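Local coordinates for protein monomethylamine methyltransferase MtmB1 (Methanosarcina barkeri, PDB 1NTH) that catalyses the transfer of the methyl group of monomethylamine to the corrinoid cofactor of its partner protein MtmC, in methanogenesis from methylamine, at residues P33-E38 with L71-Y76; K61-G66 with E90-I95; L233-I238 with T275-A280; D241-I246 with V286-A291. One frame throughout, in Å; residues are numbered along the deposited sequence. Where two conformers were deposited one is given.

Interaction 1. Residues P33-E38 with L71-Y76; sequences PMKAME and LECGIY
Lys35, in the helical segment 33-38, faces Cys73 in the last turn of helix 56-73; their CA atoms, 7.5 Å apart, mark the nearest approach of the two backbones. The first segment belongs to helix 24-42, kinked at Pro33, whose N makes no bond to the turn before it. The second helix stops at Gly74, where phi turns positive and a side chain would jam against the preceding carbonyl O. Lysine carbons rather than its charge make the contact: Lys35 CB and CG each lie 3.5 Å from Cys73 SG, which also has Trp27 of helix 24-42 beside it. The two helices follow each other in the chain and form a helical pair far out from the centre of this TIM-barrel protein, leading through strand 75-77 into a small mixed sheet. With chi2 (60°) and chi3 (64°) both bent, the lysine chain curls past the end of helix 56-73, and its CE comes within 3.9 Å of Glu72 CB. The same bends bring NZ back over its own helix to a salt bridge with Glu38 OE1 at 2.9 Å, on the syn side but 35° out of the carboxylate plane. With an alanine in place of Lys35, Glu38 would probably lose this salt-bridge partner, and the packing beside Cys73 SG and Glu72 CB would be reduced. In the conformer given, the Glu72 carboxylate leads away from the lysine.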
loop_
_atom_site.group_PDB
_atom_site.type_symbol
_atom_site.label_atom_id
_atom_site.label_comp_id
_atom_site.label_asym_id
_atom_site.label_seq_id
_atom_site.Cartn_x
_atom_site.Cartn_y
_atom_site.Cartn_z
ATOM N N PRO A 33 -1.285 3.476 -50.895
ATOM C CA PRO A 33 -1.848 4.516 -51.763
ATOM C C PRO A 33 -2.955 4.023 -52.700
ATOM O O PRO A 33 -3.915 4.745 -52.957
ATOM C CB PRO A 33 -0.622 5.051 -52.509
ATOM C CG PRO A 33 0.309 3.877 -52.531
ATOM C CD PRO A 33 0.160 3.320 -51.130
ATOM N N MET A 34 -2.834 2.798 -53.204
ATOM C CA MET A 34 -3.858 2.257 -54.093
ATOM C C MET A 34 -5.196 2.094 -53.377
ATOM O O MET A 34 -6.241 2.495 -53.892
ATOM C CB MET A 34 -3.433 0.896 -54.655
ATOM C CG MET A 34 -2.499 0.968 -55.854
ATOM S SD MET A 34 -2.053 -0.681 -56.427
ATOM C CE MET A 34 -3.542 -1.183 -57.268
ATOM N N LYS A 35 -5.169 1.505 -52.186
ATOM C CA LYS A 35 -6.407 1.293 -51.451
ATOM C C LYS A 35 -7.068 2.594 -51.005
ATOM O O LYS A 35 -8.291 2.726 -51.067
ATOM C CB LYS A 35 -6.160 0.393 -50.239
ATOM C CG LYS A 35 -7.437 -0.029 -49.526
ATOM C CD LYS A 35 -8.369 -0.799 -50.450
ATOM C CE LYS A 35 -7.752 -2.111 -50.894
ATOM N NZ LYS A 35 -8.681 -2.884 -51.759
ATOM N N ALA A 36 -6.269 3.554 -50.556
ATOM C CA ALA A 36 -6.826 4.829 -50.109
ATOM C C ALA A 36 -7.490 5.526 -51.294
ATOM O O ALA A 36 -8.582 6.081 -51.174
ATOM C CB ALA A 36 -5.731 5.706 -49.528
ATOM N N MET A 37 -6.821 5.479 -52.441
ATOM C CA MET A 37 -7.323 6.091 -53.667
ATOM C C MET A 37 -8.623 5.415 -54.101
ATOM O O MET A 37 -9.589 6.078 -54.477
ATOM C CB MET A 37 -6.272 5.943 -54.768
ATOM C CG MET A 37 -6.669 6.563 -56.091
ATOM S SD MET A 37 -5.373 6.366 -57.326
ATOM C CE MET A 37 -4.506 7.915 -57.157
ATOM N N GLU A 38 -8.627 4.089 -54.050
ATOM C CA GLU A 38 -9.787 3.292 -54.427
ATOM C C GLU A 38 -10.996 3.595 -53.543
ATOM O O GLU A 38 -12.102 3.825 -54.032
ATOM C CB GLU A 38 -9.440 1.804 -54.329
ATOM C CG GLU A 38 -10.621 0.867 -54.505
ATOM C CD GLU A 38 -10.242 -0.592 -54.318
ATOM O OE1 GLU A 38 -9.130 -0.867 -53.818
ATOM O OE2 GLU A 38 -11.065 -1.468 -54.664
ATOM N N LEU A 71 -9.394 -3.538 -42.946
ATOM C CA LEU A 71 -9.748 -4.917 -43.256
ATOM C C LEU A 71 -9.059 -5.481 -44.500
ATOM O O LEU A 71 -8.578 -6.616 -44.492
ATOM C CB LEU A 71 -11.263 -5.037 -43.427
ATOM C CG LEU A 71 -11.770 -6.411 -43.876
ATOM C CD1 LEU A 71 -11.470 -7.458 -42.808
ATOM C CD2 LEU A 71 -13.261 -6.339 -44.143
ATOM N N GLU A 72 -9.008 -4.689 -45.564
ATOM C CA GLU A 72 -8.413 -5.146 -46.821
ATOM C C GLU A 72 -6.886 -5.088 -46.878
ATOM O O GLU A 72 -6.251 -5.965 -47.469
ATOM C CB GLU A 72 -8.992 -4.356 -47.991
ATOM C CG GLU A 72 -10.485 -4.545 -48.179
ATOM C CD GLU A 72 -10.860 -5.987 -48.469
ATOM O OE1 GLU A 72 -10.258 -6.583 -49.385
ATOM O OE2 GLU A 72 -11.762 -6.521 -47.787
ATOM N N CYS A 73 -6.294 -4.068 -46.266
ATOM C CA CYS A 73 -4.842 -3.920 -46.275
ATOM C C CYS A 73 -4.143 -4.705 -45.183
ATOM O O CYS A 73 -3.213 -5.468 -45.445
ATOM C CB CYS A 73 -4.449 -2.452 -46.120
ATOM S SG CYS A 73 -4.870 -1.417 -47.523
ATOM N N GLY A 74 -4.594 -4.504 -43.951
ATOM C CA GLY A 74 -3.968 -5.163 -42.826
ATOM C C GLY A 74 -2.878 -4.246 -42.303
ATOM O O GLY A 74 -2.868 -3.047 -42.605
ATOM N N ILE A 75 -1.951 -4.809 -41.538
ATOM C CA ILE A 75 -0.857 -4.043 -40.958
ATOM C C ILE A 75 0.491 -4.641 -41.345
ATOM O O ILE A 75 0.704 -5.846 -41.224
ATOM C CB ILE A 75 -0.961 -4.023 -39.411
ATOM C CG1 ILE A 75 -2.294 -3.398 -38.982
ATOM C CG2 ILE A 75 0.214 -3.265 -38.818
ATOM C CD1 ILE A 75 -2.451 -1.933 -39.352
ATOM N N TYR A 76 1.401 -3.788 -41.800
ATOM C CA TYR A 76 2.730 -4.227 -42.202
ATOM C C TYR A 76 3.665 -4.258 -40.994
ATOM O O TYR A 76 3.765 -3.275 -40.257
ATOM C CB TYR A 76 3.302 -3.263 -43.247
ATOM C CG TYR A 76 4.620 -3.709 -43.843
ATOM C CD1 TYR A 76 4.663 -4.730 -44.792
ATOM C CD2 TYR A 76 5.822 -3.125 -43.449
ATOM C CE1 TYR A 76 5.872 -5.158 -45.336
ATOM C CE2 TYR A 76 7.040 -3.547 -43.987
ATOM C CZ TYR A 76 7.054 -4.564 -44.929
ATOM O OH TYR A 76 8.250 -4.984 -45.473
#

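Interaction 2. Residues K61-G66 with E90-I95; sequences KLFKAG and EIWDAI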
loop_
_atom_site.group_PDB
_atom_site.type_symbol
_atom_site.label_atom_id
_atom_site.label_comp_id
_atom_site.label_asym_id
_atom_site.label_seq_id
_atom_site.Cartn_x
_atom_site.Cartn_y
_atom_site.Cartn_z
ATOM N N LYS A 61 -19.825 7.227 -44.742
ATOM C CA LYS A 61 -19.034 6.647 -45.822
ATOM C C LYS A 61 -17.554 6.674 -45.447
ATOM O O LYS A 61 -16.808 5.753 -45.777
ATOM C CB LYS A 61 -19.276 7.406 -47.129
ATOM C CG LYS A 61 -20.690 7.225 -47.661
ATOM C CD LYS A 61 -20.855 7.790 -49.061
ATOM C CE LYS A 61 -20.617 9.289 -49.096
ATOM N NZ LYS A 61 -20.703 9.825 -50.489
ATOM N N LEU A 62 -17.134 7.724 -44.750
ATOM C CA LEU A 62 -15.743 7.828 -44.316
ATOM C C LEU A 62 -15.448 6.718 -43.309
ATOM O O LEU A 62 -14.372 6.123 -43.327
ATOM C CB LEU A 62 -15.471 9.192 -43.674
ATOM C CG LEU A 62 -14.123 9.333 -42.952
ATOM C CD1 LEU A 62 -12.978 9.028 -43.913
ATOM C CD2 LEU A 62 -13.987 10.743 -42.383
ATOM N N PHE A 63 -16.404 6.439 -42.429
ATOM C CA PHE A 63 -16.203 5.386 -41.441
ATOM C C PHE A 63 -16.064 4.043 -42.147
ATOM O O PHE A 63 -15.168 3.255 -41.835
ATOM C CB PHE A 63 -17.373 5.322 -40.457
ATOM C CG PHE A 63 -17.240 4.224 -39.440
ATOM C CD1 PHE A 63 -16.267 4.293 -38.447
ATOM C CD2 PHE A 63 -18.054 3.099 -39.502
ATOM C CE1 PHE A 63 -16.110 3.257 -37.528
ATOM C CE2 PHE A 63 -17.904 2.057 -38.587
ATOM C CZ PHE A 63 -16.927 2.138 -37.601
ATOM N N LYS A 64 -16.956 3.780 -43.095
ATOM C CA LYS A 64 -16.912 2.525 -43.835
ATOM C C LYS A 64 -15.601 2.404 -44.602
ATOM O O LYS A 64 -15.021 1.324 -44.677
ATOM C CB LYS A 64 -18.099 2.432 -44.796
ATOM C CG LYS A 64 -19.431 2.247 -44.086
ATOM C CD LYS A 64 -20.566 2.140 -45.094
ATOM C CE LYS A 64 -21.894 1.886 -44.402
ATOM N NZ LYS A 64 -23.022 1.782 -45.372
ATOM N N ALA A 65 -15.134 3.515 -45.161
ATOM C CA ALA A 65 -13.876 3.526 -45.906
ATOM C C ALA A 65 -12.706 3.178 -44.984
ATOM O O ALA A 65 -11.847 2.368 -45.332
ATOM C CB ALA A 65 -13.653 4.896 -46.535
ATOM N N GLY A 66 -12.675 3.799 -43.807
ATOM C CA GLY A 66 -11.609 3.527 -42.857
ATOM C C GLY A 66 -11.611 2.078 -42.400
ATOM O O GLY A 66 -10.556 1.454 -42.274
ATOM N N GLU A 90 -13.336 -9.899 -36.178
ATOM C CA GLU A 90 -12.341 -9.530 -35.175
ATOM C C GLU A 90 -12.335 -8.020 -34.988
ATOM O O GLU A 90 -12.216 -7.528 -33.865
ATOM C CB GLU A 90 -10.943 -10.004 -35.590
ATOM C CG GLU A 90 -10.813 -11.514 -35.679
ATOM C CD GLU A 90 -9.460 -11.966 -36.199
ATOM O OE1 GLU A 90 -8.800 -11.187 -36.921
ATOM O OE2 GLU A 90 -9.068 -13.115 -35.897
ATOM N N ILE A 91 -12.461 -7.281 -36.087
ATOM C CA ILE A 91 -12.471 -5.829 -35.994
ATOM C C ILE A 91 -13.700 -5.342 -35.228
ATOM O O ILE A 91 -13.596 -4.445 -34.388
ATOM C CB ILE A 91 -12.435 -5.171 -37.395
ATOM C CG1 ILE A 91 -11.153 -5.593 -38.124
ATOM C CG2 ILE A 91 -12.468 -3.649 -37.258
ATOM C CD1 ILE A 91 -11.029 -5.033 -39.536
ATOM N N TRP A 92 -14.860 -5.933 -35.501
ATOM C CA TRP A 92 -16.075 -5.521 -34.803
ATOM C C TRP A 92 -16.026 -5.855 -33.315
ATOM O O TRP A 92 -16.539 -5.098 -32.490
ATOM C CB TRP A 92 -17.311 -6.151 -35.451
ATOM C CG TRP A 92 -17.793 -5.357 -36.627
ATOM C CD1 TRP A 92 -17.881 -5.775 -37.926
ATOM C CD2 TRP A 92 -18.224 -3.989 -36.614
ATOM N NE1 TRP A 92 -18.336 -4.749 -38.723
ATOM C CE2 TRP A 92 -18.555 -3.643 -37.943
ATOM C CE3 TRP A 92 -18.360 -3.023 -35.608
ATOM C CZ2 TRP A 92 -19.015 -2.368 -38.293
ATOM C CZ3 TRP A 92 -18.819 -1.754 -35.956
ATOM C CH2 TRP A 92 -19.139 -1.440 -37.290
ATOM N N ASP A 93 -15.415 -6.985 -32.972
ATOM C CA ASP A 93 -15.295 -7.373 -31.569
ATOM C C ASP A 93 -14.497 -6.298 -30.832
ATOM O O ASP A 93 -14.817 -5.943 -29.701
ATOM C CB ASP A 93 -14.595 -8.732 -31.452
ATOM C CG ASP A 93 -14.264 -9.104 -30.011
ATOM O OD1 ASP A 93 -13.062 -9.220 -29.698
ATOM O OD2 ASP A 93 -15.200 -9.281 -29.198
ATOM N N ALA A 94 -13.468 -5.765 -31.484
ATOM C CA ALA A 94 -12.649 -4.724 -30.873
ATOM C C ALA A 94 -13.432 -3.421 -30.744
ATOM O O ALA A 94 -13.469 -2.815 -29.674
ATOM C CB ALA A 94 -11.381 -4.497 -31.698
ATOM N N ILE A 95 -14.062 -2.989 -31.833
ATOM C CA ILE A 95 -14.834 -1.750 -31.817
ATOM C C ILE A 95 -16.010 -1.811 -30.842
ATOM O O ILE A 95 -16.306 -0.831 -30.156
ATOM C CB ILE A 95 -15.378 -1.413 -33.224
ATOM C CG1 ILE A 95 -14.214 -1.116 -34.170
ATOM C CG2 ILE A 95 -16.322 -0.214 -33.153
ATOM C CD1 ILE A 95 -14.649 -0.891 -35.610
#
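Phe63 of helix 56-73 is met twice along segment 90-95, by Trp92 and, a turn later, by Ile95. The backbones stand well apart, with the nearest CA atoms, those of Phe63 and Ile95, separated by 12.1 Å, so long side chains must bridge the space. Early in the segment, Glu90 forms a salt bridge with Arg15, and Ile91 packs on Ile283 and Leu287 of helix 271-288. Trp92 is the first to reach Phe63. Its CB does not point straight across, but the indole, carried with CG anti to the carbonyl carbon (chi1 -84°), stretches its six-membered ring to the other helix. There Trp92 CH2 lies 3.9 Å from Phe63 CE2, in the plane of the phenyl ring and at its edge, while CE2 approaches the indole obliquely. Both helices precede the barrel strands in the chain and lie against the outside of the TIM barrel, where Phe63 packs on Phe325 and on Thr321 of helix 309-325. Asp93 and Ala94, which do not touch Phe63, pack on Lys151 of a neighbouring subunit. Ile95 then points its CB toward helix 56-73, beside Phe67, whose ring also meets the indole of Trp92 with the planes at about 35°. The extended chain of Ile95 (chi2 175°) carries CD1 to 4.3 Å from Phe63 CZ, an oblique approach to the ring.

Interaction 3. Residues L233-I238 with T275-A280; sequences LNELKI and TIVDVA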
loop_
_atom_site.group_PDB
_atom_site.type_symbol
_atom_site.label_atom_id
_atom_site.label_comp_id
_atom_site.label_asym_id
_atom_site.label_seq_id
_atom_site.Cartn_x
_atom_site.Cartn_y
_atom_site.Cartn_z
ATOM N N LEU A 233 3.426 3.148 -36.661
ATOM C CA LEU A 233 4.279 3.758 -37.674
ATOM C C LEU A 233 3.433 4.250 -38.854
ATOM O O LEU A 233 2.209 4.136 -38.834
ATOM C CB LEU A 233 5.332 2.750 -38.136
ATOM C CG LEU A 233 6.203 2.175 -37.009
ATOM C CD1 LEU A 233 7.258 1.249 -37.595
ATOM C CD2 LEU A 233 6.863 3.308 -36.232
ATOM N N ASN A 234 4.085 4.798 -39.876
ATOM C CA ASN A 234 3.376 5.324 -41.049
ATOM C C ASN A 234 3.581 4.472 -42.301
ATOM O O ASN A 234 4.722 4.275 -42.709
ATOM C CB ASN A 234 3.858 6.742 -41.352
ATOM C CG ASN A 234 3.592 7.701 -40.214
ATOM O OD1 ASN A 234 4.197 7.601 -39.144
ATOM N ND2 ASN A 234 2.677 8.633 -40.434
ATOM N N GLU A 235 2.510 3.946 -42.905
ATOM C CA GLU A 235 1.118 4.086 -42.459
ATOM C C GLU A 235 0.613 2.647 -42.316
ATOM O O GLU A 235 1.003 1.783 -43.109
ATOM C CB GLU A 235 0.268 4.805 -43.517
ATOM C CG GLU A 235 0.754 6.190 -43.937
ATOM C CD GLU A 235 0.671 7.218 -42.822
ATOM O OE1 GLU A 235 0.010 6.943 -41.795
ATOM O OE2 GLU A 235 1.258 8.309 -42.980
ATOM N N LEU A 236 -0.262 2.393 -41.341
ATOM C CA LEU A 236 -0.781 1.039 -41.082
ATOM C C LEU A 236 0.431 0.124 -41.016
ATOM O O LEU A 236 0.552 -0.857 -41.758
ATOM C CB LEU A 236 -1.738 0.580 -42.191
ATOM C CG LEU A 236 -3.188 1.059 -42.054
ATOM C CD1 LEU A 236 -3.259 2.564 -42.231
ATOM C CD2 LEU A 236 -4.060 0.359 -43.089
ATOM N N LYS A 237 1.320 0.455 -40.088
ATOM C CA LYS A 237 2.578 -0.249 -39.940
ATOM C C LYS A 237 3.011 -0.270 -38.475
ATOM O O LYS A 237 2.653 0.620 -37.704
ATOM C CB LYS A 237 3.611 0.492 -40.790
ATOM C CG LYS A 237 5.012 -0.070 -40.800
ATOM C CD LYS A 237 5.935 0.861 -41.587
ATOM C CE LYS A 237 5.454 1.050 -43.023
ATOM N NZ LYS A 237 6.257 2.079 -43.752
ATOM N N ILE A 238 3.786 -1.281 -38.099
ATOM C CA ILE A 238 4.254 -1.400 -36.723
ATOM C C ILE A 238 5.533 -2.233 -36.650
ATOM O O ILE A 238 5.837 -3.012 -37.558
ATOM C CB ILE A 238 3.164 -2.063 -35.834
ATOM C CG1 ILE A 238 3.447 -1.790 -34.353
ATOM C CG2 ILE A 238 3.127 -3.560 -36.072
ATOM C CD1 ILE A 238 3.297 -0.336 -33.971
ATOM N N THR A 275 -7.297 10.856 -44.348
ATOM C CA THR A 275 -8.330 10.735 -43.324
ATOM C C THR A 275 -8.826 9.292 -43.251
ATOM O O THR A 275 -9.144 8.787 -42.174
ATOM C CB THR A 275 -9.504 11.696 -43.606
ATOM O OG1 THR A 275 -8.991 13.023 -43.801
ATOM C CG2 THR A 275 -10.476 11.718 -42.423
ATOM N N ILE A 276 -8.890 8.623 -44.400
ATOM C CA ILE A 276 -9.305 7.228 -44.435
ATOM C C ILE A 276 -8.300 6.432 -43.600
ATOM O O ILE A 276 -8.678 5.581 -42.795
ATOM C CB ILE A 276 -9.312 6.681 -45.886
ATOM C CG1 ILE A 276 -10.461 7.318 -46.667
ATOM C CG2 ILE A 276 -9.439 5.160 -45.881
ATOM C CD1 ILE A 276 -10.485 6.934 -48.142
ATOM N N VAL A 277 -7.017 6.723 -43.791
ATOM C CA VAL A 277 -5.963 6.049 -43.040
ATOM C C VAL A 277 -6.106 6.375 -41.554
ATOM O O VAL A 277 -5.957 5.496 -40.703
ATOM C CB VAL A 277 -4.558 6.495 -43.521
ATOM C CG1 VAL A 277 -3.490 6.063 -42.521
ATOM C CG2 VAL A 277 -4.267 5.887 -44.880
ATOM N N ASP A 278 -6.399 7.637 -41.256
ATOM C CA ASP A 278 -6.553 8.082 -39.871
ATOM C C ASP A 278 -7.665 7.297 -39.173
ATOM O O ASP A 278 -7.487 6.831 -38.047
ATOM C CB ASP A 278 -6.864 9.579 -39.832
ATOM C CG ASP A 278 -6.620 10.189 -38.465
ATOM O OD1 ASP A 278 -6.326 9.429 -37.517
ATOM O OD2 ASP A 278 -6.724 11.426 -38.342
ATOM N N VAL A 279 -8.811 7.152 -39.834
ATOM C CA VAL A 279 -9.913 6.394 -39.245
ATOM C C VAL A 279 -9.457 4.951 -39.035
ATOM O O VAL A 279 -9.718 4.348 -37.992
ATOM C CB VAL A 279 -11.171 6.429 -40.153
ATOM C CG1 VAL A 279 -12.217 5.429 -39.659
ATOM C CG2 VAL A 279 -11.752 7.840 -40.161
ATOM N N ALA A 280 -8.754 4.404 -40.020
ATOM C CA ALA A 280 -8.263 3.038 -39.924
ATOM C C ALA A 280 -7.310 2.846 -38.743
ATOM O O ALA A 280 -7.344 1.805 -38.088
ATOM C CB ALA A 280 -7.563 2.636 -41.226
#
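Helix 271-288 is the crossover of a beta-alpha-beta unit of the TIM barrel, joining the parallel strands 255-259 and 293-300, and here Val277 and Ala280 on one of its faces receive Glu235 and Leu236. These two residues come from the tight loop between strands 227-231 and 237-238. A cis peptide precedes Glu235, Leu236 has left-handed helical angles, and a bond from Leu233 N to Lys237 O at 2.8 Å closes the loop. Lys237 NZ reaches back to Asn234 O at 2.9 Å and has a second, charged partner in Asp28. The Glu235 chain, bent at chi2 (-66°), crosses Val277 at about a right angle and lays OE1 3.7 Å from Val277 CG1. Its other oxygen is held by polar partners: Asn234 ND2 gives a nearly straight bond to Glu235 OE2 (2.9 Å, 166°), with the acceptor in the amide plane but the donor standing well above the carboxylate plane, and Ile263 N also donates to OE2. Replacing Glu235 by an alanine would probably leave Ile263 N without this acceptor and the Asn234 amide with Met261 O but without its carboxylate partner. Leu236 brings the apolar part of the contact, also packing on Trp27 and Ile32 of helix 24-42. Its CD1 touches Val277 CG1 at 3.5 Å, and the same methyl lies 4.4 Å from Ala280 CB.

Interaction 4. Residues D241-I246 with V286-A291; sequences DAISVI and VLMSSA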
loop_
_atom_site.group_PDB
_atom_site.type_symbol
_atom_site.label_atom_id
_atom_site.label_comp_id
_atom_site.label_asym_id
_atom_site.label_seq_id
_atom_site.Cartn_x
_atom_site.Cartn_y
_atom_site.Cartn_z
ATOM N N ASP A 241 9.025 -4.166 -31.468
ATOM C CA ASP A 241 9.305 -3.549 -30.172
ATOM C C ASP A 241 7.991 -3.060 -29.557
ATOM O O ASP A 241 7.734 -3.264 -28.368
ATOM C CB ASP A 241 10.267 -2.367 -30.336
ATOM C CG ASP A 241 11.717 -2.751 -30.089
ATOM O OD1 ASP A 241 12.093 -3.901 -30.400
ATOM O OD2 ASP A 241 12.486 -1.897 -29.591
ATOM N N ALA A 242 7.156 -2.426 -30.375
ATOM C CA ALA A 242 5.874 -1.910 -29.904
ATOM C C ALA A 242 4.968 -3.033 -29.404
ATOM O O ALA A 242 4.258 -2.877 -28.409
ATOM C CB ALA A 242 5.177 -1.140 -31.023
ATOM N N ILE A 243 4.994 -4.165 -30.097
ATOM C CA ILE A 243 4.167 -5.307 -29.722
ATOM C C ILE A 243 4.538 -5.843 -28.334
ATOM O O ILE A 243 3.660 -6.232 -27.554
ATOM C CB ILE A 243 4.287 -6.437 -30.782
ATOM C CG1 ILE A 243 3.818 -5.914 -32.145
ATOM C CG2 ILE A 243 3.455 -7.641 -30.374
ATOM C CD1 ILE A 243 2.394 -5.392 -32.162
ATOM N N SER A 244 5.832 -5.864 -28.023
ATOM C CA SER A 244 6.277 -6.330 -26.711
ATOM C C SER A 244 5.934 -5.299 -25.646
ATOM O O SER A 244 5.590 -5.656 -24.521
ATOM C CB SER A 244 7.786 -6.592 -26.704
ATOM O OG SER A 244 8.070 -7.846 -27.295
ATOM N N VAL A 245 6.029 -4.021 -25.996
ATOM C CA VAL A 245 5.702 -2.964 -25.043
ATOM C C VAL A 245 4.220 -3.054 -24.674
ATOM O O VAL A 245 3.843 -2.875 -23.508
ATOM C CB VAL A 245 6.022 -1.567 -25.623
ATOM C CG1 VAL A 245 5.430 -0.481 -24.739
ATOM C CG2 VAL A 245 7.530 -1.384 -25.713
ATOM N N ILE A 246 3.381 -3.343 -25.663
ATOM C CA ILE A 246 1.948 -3.479 -25.426
ATOM C C ILE A 246 1.678 -4.609 -24.433
ATOM O O ILE A 246 0.860 -4.465 -23.525
ATOM C CB ILE A 246 1.192 -3.775 -26.742
ATOM C CG1 ILE A 246 1.193 -2.523 -27.625
ATOM C CG2 ILE A 246 -0.238 -4.229 -26.440
ATOM C CD1 ILE A 246 0.919 -2.808 -29.098
ATOM N N VAL A 286 -7.487 0.088 -30.956
ATOM C CA VAL A 286 -8.201 -0.759 -30.002
ATOM C C VAL A 286 -8.137 -2.241 -30.347
ATOM O O VAL A 286 -8.569 -3.096 -29.574
ATOM C CB VAL A 286 -9.685 -0.323 -29.876
ATOM C CG1 VAL A 286 -9.752 1.124 -29.421
ATOM C CG2 VAL A 286 -10.417 -0.491 -31.210
ATOM N N LEU A 287 -7.568 -2.538 -31.506
ATOM C CA LEU A 287 -7.450 -3.905 -31.980
ATOM C C LEU A 287 -6.056 -4.457 -31.686
ATOM O O LEU A 287 -5.894 -5.410 -30.923
ATOM C CB LEU A 287 -7.742 -3.909 -33.487
ATOM C CG LEU A 287 -7.912 -5.174 -34.322
ATOM C CD1 LEU A 287 -8.988 -6.067 -33.738
ATOM C CD2 LEU A 287 -8.284 -4.760 -35.744
ATOM N N MET A 288 -5.046 -3.838 -32.280
ATOM C CA MET A 288 -3.667 -4.269 -32.114
ATOM C C MET A 288 -3.034 -3.871 -30.779
ATOM O O MET A 288 -2.316 -4.661 -30.164
ATOM C CB MET A 288 -2.830 -3.698 -33.265
ATOM C CG MET A 288 -1.340 -3.991 -33.205
ATOM S SD MET A 288 -0.427 -3.056 -34.470
ATOM C CE MET A 288 -0.288 -1.460 -33.666
ATOM N N SER A 289 -3.310 -2.652 -30.327
ATOM C CA SER A 289 -2.704 -2.144 -29.099
ATOM C C SER A 289 -3.527 -2.226 -27.823
ATOM O O SER A 289 -3.043 -1.820 -26.768
ATOM C CB SER A 289 -2.288 -0.685 -29.299
ATOM O OG SER A 289 -1.443 -0.547 -30.427
ATOM N N SER A 290 -4.749 -2.747 -27.907
ATOM C CA SER A 290 -5.622 -2.840 -26.733
ATOM C C SER A 290 -5.680 -1.474 -26.051
ATOM O O SER A 290 -5.768 -1.375 -24.828
ATOM C CB SER A 290 -5.088 -3.882 -25.743
ATOM O OG SER A 290 -5.104 -5.186 -26.305
ATOM N N ALA A 291 -5.644 -0.420 -26.858
ATOM C CA ALA A 291 -5.647 0.943 -26.337
ATOM C C ALA A 291 -6.859 1.348 -25.507
ATOM O O ALA A 291 -7.986 0.918 -25.767
ATOM C CB ALA A 291 -5.480 1.934 -27.487
#
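Van der Waals contacts come from Ile243 and Ile246, one turn apart on helix 240-251, against the end of helix 271-288 at Met288 and Ser289. The one apolar side-chain pair is Ile243 with Met288: Ile243 CD1 lies 4.1 Å from Met288 CG, the two side chains crossing at about a right angle. Ile246 works against backbone and serine rather than another hydrocarbon chain. With CG1 anti to the carbonyl carbon (chi1 -71°), its CD1 sits 3.5 Å from Ser289 OG and 3.7 Å from Ser289 CA, while CG2 lies 3.7 Å from Ser289 O. Both helices are crossovers between neighbouring parallel strands of the TIM barrel, and Val230 of strand 227-231 packs against both Ile246 and Ser289.

Polar groups find their partners beyond the two segments: Ser289 OG bonds Asp258 OD1, and Ser290 OG bonds Lys250 NZ, further along helix 240-251. Ser290, where phi turns positive (51°) as the helix ends, offers its carbonyl O to Arg108 of a neighbouring subunit. No hydrogen bond or charge pair joins the two segments, so this buried contact rests on the fit of isoleucine methyls against Met288 and Ser289, and the serine hydroxyl, bonded to Asp258, probably tolerates the methyl beside it.

Overall arrangement
From the N terminus, interaction 1 opens at 33-38 and interaction 2 at 61-66, before 71-76 closes the first and 90-95 the second; the two cross and share helix 56-73. Interactions 3 and 4 come after both of these in the chain and cross each other: 233-238 and 241-246 both open before 275-280 and 286-291 close them on helix 271-288. That helix joins the two halves, since Gly66 packs on Ala280 and Ala94 on Leu287. A second tie is the small mixed sheet, in which Tyr76 of interaction 1 pairs with Leu236 and Ile238 of interaction 3. The early helices are thus fastened to the barrel's outer layer, near neighbouring subunits at interactions 2 and 4.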